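Local atomic coordinates of flavodoxin-like domain (Synechococcus elongatus PCC 6301, PDB entry 3HLY), a protein that probably binds a flavin mononucleotide cofactor for electron transfer, as flavodoxins do, being the flavodoxin-like domain of a larger cyanobacterial flavoprotein. Residues D95-I98 with D99-L102; T136-G139 with Q140-R144. All coordinates share one frame; numbering follows the deposited sequence.

Interaction 1. Residues D95-I98 with D99-L102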
loop_
_atom_site.group_PDB
_atom_site.type_symbol
_atom_site.label_atom_id
_atom_site.label_comp_id
_atom_site.label_asym_id
_atom_site.label_seq_id
_atom_site.Cartn_x
_atom_site.Cartn_y
_atom_site.Cartn_z
ATOM N N ASP A 95 7.748 -1.354 -13.561
ATOM C CA ASP A 95 7.565 -0.878 -12.195
ATOM C C ASP A 95 8.704 -1.145 -11.215
ATOM O O ASP A 95 9.491 -2.074 -11.388
ATOM C CB ASP A 95 6.252 -1.435 -11.627
ATOM C CG ASP A 95 6.237 -2.948 -11.560
ATOM O OD1 ASP A 95 7.004 -3.518 -10.758
ATOM O OD2 ASP A 95 5.454 -3.567 -12.311
ATOM N N GLU A 96 8.773 -0.307 -10.184
ATOM C CA GLU A 96 9.787 -0.422 -9.145
ATOM C C GLU A 96 9.675 -1.748 -8.403
ATOM O O GLU A 96 8.577 -2.207 -8.095
ATOM C CB GLU A 96 9.641 0.715 -8.130
ATOM C CG GLU A 96 10.698 1.794 -8.229
ATOM C CD GLU A 96 10.847 2.566 -6.931
ATOM O OE1 GLU A 96 9.834 3.128 -6.447
ATOM O OE2 GLU A 96 11.977 2.607 -6.394
ATOM N N PRO A 97 10.817 -2.379 -8.100
ATOM C CA PRO A 97 10.849 -3.661 -7.385
ATOM C C PRO A 97 10.390 -3.522 -5.928
ATOM O O PRO A 97 10.708 -2.535 -5.264
ATOM C CB PRO A 97 12.322 -4.072 -7.471
ATOM C CG PRO A 97 12.839 -3.323 -8.678
ATOM C CD PRO A 97 12.166 -1.991 -8.547
ATOM N N ILE A 98 9.657 -4.512 -5.431
ATOM C CA ILE A 98 9.181 -4.486 -4.048
ATOM C C ILE A 98 10.327 -4.215 -3.078
ATOM O O ILE A 98 10.236 -3.346 -2.217
ATOM C CB ILE A 98 8.494 -5.837 -3.664
ATOM C CG1 ILE A 98 6.999 -5.761 -3.974
ATOM C CG2 ILE A 98 8.719 -6.158 -2.194
ATOM C CD1 ILE A 98 6.252 -7.025 -3.661
ATOM N N ASP A 99 11.416 -4.957 -3.245
ATOM C CA ASP A 99 12.590 -4.842 -2.388
ATOM C C ASP A 99 13.111 -3.409 -2.224
ATOM O O ASP A 99 13.482 -3.000 -1.121
ATOM C CB ASP A 99 13.693 -5.744 -2.936
ATOM C CG ASP A 99 13.182 -7.132 -3.305
ATOM O OD1 ASP A 99 13.521 -8.103 -2.598
ATOM O OD2 ASP A 99 12.429 -7.251 -4.304
ATOM N N ALA A 100 13.136 -2.650 -3.320
ATOM C CA ALA A 100 13.615 -1.272 -3.289
ATOM C C ALA A 100 12.756 -0.399 -2.368
ATOM O O ALA A 100 13.286 0.347 -1.543
ATOM C CB ALA A 100 13.624 -0.691 -4.707
ATOM N N LEU A 101 11.435 -0.489 -2.521
ATOM C CA LEU A 101 10.513 0.275 -1.690
ATOM C C LEU A 101 10.664 -0.173 -0.253
ATOM O O LEU A 101 10.753 0.649 0.648
ATOM C CB LEU A 101 9.057 0.046 -2.111
ATOM C CG LEU A 101 8.531 0.678 -3.397
ATOM C CD1 LEU A 101 8.670 2.191 -3.318
ATOM C CD2 LEU A 101 9.304 0.131 -4.580
ATOM N N LEU A 102 10.697 -1.483 -0.049
ATOM C CA LEU A 102 10.816 -2.037 1.291
ATOM C C LEU A 102 12.053 -1.512 2.025
ATOM O O LEU A 102 11.995 -1.240 3.225
ATOM C CB LEU A 102 10.836 -3.573 1.234
ATOM C CG LEU A 102 10.952 -4.317 2.572
ATOM C CD1 LEU A 102 9.756 -3.988 3.465
ATOM C CD2 LEU A 102 11.027 -5.809 2.321
#

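Interaction 2. Residues T136-G139 with Q140-R144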
loop_
_atom_site.group_PDB
_atom_site.type_symbol
_atom_site.label_atom_id
_atom_site.label_comp_id
_atom_site.label_asym_id
_atom_site.label_seq_id
_atom_site.Cartn_x
_atom_site.Cartn_y
_atom_site.Cartn_z
ATOM N N THR A 136 -6.716 -8.875 6.383
ATOM C CA THR A 136 -7.307 -9.381 7.593
ATOM C C THR A 136 -6.272 -9.426 8.701
ATOM O O THR A 136 -6.536 -9.012 9.832
ATOM C CB THR A 136 -7.863 -10.798 7.371
ATOM O OG1 THR A 136 -8.861 -10.760 6.350
ATOM C CG2 THR A 136 -8.476 -11.341 8.647
ATOM N N ASP A 137 -5.079 -9.905 8.367
ATOM C CA ASP A 137 -4.017 -10.045 9.359
ATOM C C ASP A 137 -3.545 -8.700 9.884
ATOM O O ASP A 137 -3.349 -8.511 11.079
ATOM C CB ASP A 137 -2.854 -10.829 8.753
ATOM C CG ASP A 137 -3.252 -12.250 8.358
ATOM O OD1 ASP A 137 -4.470 -12.569 8.345
ATOM O OD2 ASP A 137 -2.348 -13.053 8.049
ATOM N N LEU A 138 -3.362 -7.761 8.976
ATOM C CA LEU A 138 -2.952 -6.427 9.358
ATOM C C LEU A 138 -4.033 -5.846 10.261
ATOM O O LEU A 138 -3.735 -5.243 11.279
ATOM C CB LEU A 138 -2.792 -5.560 8.105
ATOM C CG LEU A 138 -2.629 -4.057 8.315
ATOM C CD1 LEU A 138 -1.536 -3.785 9.358
ATOM C CD2 LEU A 138 -2.289 -3.398 6.974
ATOM N N GLY A 139 -5.287 -6.051 9.877
ATOM C CA GLY A 139 -6.409 -5.538 10.645
ATOM C C GLY A 139 -6.462 -6.074 12.063
ATOM O O GLY A 139 -6.607 -5.320 13.032
ATOM N N GLN A 140 -6.345 -7.387 12.190
ATOM C CA GLN A 140 -6.359 -7.996 13.503
ATOM C C GLN A 140 -5.156 -7.537 14.323
ATOM O O GLN A 140 -5.293 -7.324 15.530
ATOM C CB GLN A 140 -6.424 -9.518 13.367
ATOM C CG GLN A 140 -7.763 -9.963 12.815
ATOM C CD GLN A 140 -7.896 -11.456 12.684
ATOM O OE1 GLN A 140 -7.123 -12.108 11.981
ATOM N NE2 GLN A 140 -8.889 -12.016 13.359
ATOM N N TRP A 141 -3.996 -7.334 13.688
ATOM C CA TRP A 141 -2.820 -6.883 14.441
ATOM C C TRP A 141 -3.047 -5.485 15.009
ATOM O O TRP A 141 -2.516 -5.144 16.074
ATOM C CB TRP A 141 -1.538 -6.884 13.578
ATOM C CG TRP A 141 -0.893 -8.251 13.444
ATOM C CD1 TRP A 141 -0.755 -8.987 12.302
ATOM C CD2 TRP A 141 -0.340 -9.050 14.502
ATOM N NE1 TRP A 141 -0.155 -10.193 12.580
ATOM C CE2 TRP A 141 0.111 -10.257 13.924
ATOM C CE3 TRP A 141 -0.181 -8.861 15.882
ATOM C CZ2 TRP A 141 0.714 -11.276 14.681
ATOM C CZ3 TRP A 141 0.420 -9.876 16.637
ATOM C CH2 TRP A 141 0.858 -11.063 16.031
ATOM N N LEU A 142 -3.831 -4.677 14.296
ATOM C CA LEU A 142 -4.120 -3.315 14.740
ATOM C C LEU A 142 -5.260 -3.328 15.752
ATOM O O LEU A 142 -5.184 -2.658 16.776
ATOM C CB LEU A 142 -4.484 -2.431 13.548
ATOM C CG LEU A 142 -3.403 -2.293 12.482
ATOM C CD1 LEU A 142 -4.033 -1.795 11.197
ATOM C CD2 LEU A 142 -2.296 -1.365 12.963
ATOM N N THR A 143 -6.307 -4.099 15.466
ATOM C CA THR A 143 -7.457 -4.217 16.365
ATOM C C THR A 143 -7.058 -4.724 17.752
ATOM O O THR A 143 -7.781 -4.510 18.728
ATOM C CB THR A 143 -8.525 -5.187 15.813
ATOM O OG1 THR A 143 -8.963 -4.741 14.528
ATOM C CG2 THR A 143 -9.735 -5.234 16.739
ATOM N N ARG A 144 -5.915 -5.404 17.834
ATOM C CA ARG A 144 -5.432 -5.939 19.103
ATOM C C ARG A 144 -4.415 -5.031 19.792
ATOM O O ARG A 144 -4.232 -5.109 21.006
ATOM C CB ARG A 144 -4.829 -7.330 18.888
ATOM C CG ARG A 144 -5.872 -8.429 18.723
ATOM C CD ARG A 144 -5.265 -9.686 18.132
ATOM N NE ARG A 144 -6.217 -10.794 18.084
ATOM C CZ ARG A 144 -6.564 -11.531 19.135
ATOM N NH1 ARG A 144 -6.040 -11.281 20.330
ATOM N NH2 ARG A 144 -7.421 -12.533 18.988
#

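Interaction 1. Residues D95-I98 with D99-L102
Leu101 reaches back over the start of its own helix to meet Glu96, and the two side chains cross at a slant. The CD2 methyl of Leu101 comes 3.6 Å from Glu96 CB, while Leu101 CD1 lies 3.5 Å from Glu96 OE1, so the leucine methyls meet the acid at CB and at the carboxylate end. Leu101 CD2 also lies against the preceding backbone, 3.1 Å from Pro97 O. Glu96, its first torsion off the staggered values at -106°, runs extended beyond CG and brings its other oxygen, OE2, to 4.1 Å from Ala100 CB. The methyl of Ala100 rests loosely beside the proline ring, Ala100 CB 4.3 Å from Pro97 CD.

Proline is tolerated at the N-cap, whose amide makes no helical bond, so the missing N-H costs nothing. Its carbonyl oxygen takes only weak bonds, from Ala100 N and Leu101 N. The first sound helical bond follows one residue on, from Leu102 N to Ile98 O at 2.9 Å and 170°. With CG anti to the carbonyl carbon (chi1 -46°), Asp99 holds its carboxylate near the helix N-terminus, whose dipole would probably favour a negative charge; Arg118 offers a weak, long ion pair.

Ile98 turns away to Thr59 and Arg118, whereas Leu101 continues to Phe76 of helix 66-78 and, with Leu102, to Leu87 of strand 84-88, seating helix 98-107 against the sheet.

Interaction 2. Residues T136-G139 with Q140-R144
Leu138 and Leu142, one helical turn apart, form the close-packed side of this contact, their CD1 methyls 3.7 Å from each other and their side chains crossing at an angle. Leu138 has CG anti to its backbone nitrogen (chi1 168°), whereas Leu142 has CG beside its own nitrogen (chi1 -60°), which lays Leu142 CG 3.2 Å from Leu138 O. A branched aliphatic chain suits Leu138 because it is buried, packing also on Ala113 and Phe114; Leu142, partly exposed, stands at the margin of this face and touches Arg53.

Gly139, buried and without a side chain, contributes its carbonyl, which Thr143 grips twice. Thr143 N bonds to Gly139 O at 2.7 Å, nearly in line with the C=O, and Thr143 OG1 donates to Gly139 O at 2.9 Å from well above the carbonyl plane. Threonine suits the position because its OG1, beside the backbone N (chi1 -58°), can fold back on the preceding turn; Thr28 O lies near as a weak second acceptor that would have to compete for the one hydroxyl hydrogen.

The loose pair is polar. Gln140 lies alongside Thr136, pointing the same way, with Gln140 OE1 merely touching Thr136 CG2 at 3.7 Å; the Thr136 hydroxyl is instead bonded to Glu132 O. Trp141, although exposed, has one ring atom pressed close to the previous turn, CD1 coming obliquely to within 2.9 Å of Asp137 O. The same oxygen accepts the Trp141 amide.

Successive i to i+4 backbone bonds, with Leu138 inward and polar or exposed residues outward, mark an amphipathic alpha-helix, here the C-terminal helix 125-144 of a flavodoxin-like alpha/beta fold.

Interactions 1 and 2 belong to two successive helices of one parallel alpha/beta domain, with strand 111-112 between them in the chain. Their centres are 24 Å apart and their nearest atoms about 13 Å, so they do not touch. Interaction 1 lies at the start of helix 98-107; interaction 2 lies in the last turns of helix 125-144. In flavodoxins the loops at the carboxyl ends of the strands cradle the flavin. The loop holding 95-98 follows such an end, and its Asp95 touches Tyr11 and Thr59 of neighbouring loops, which is consistent with that side of the fold. Residues 136-144, by contrast, are structural packing.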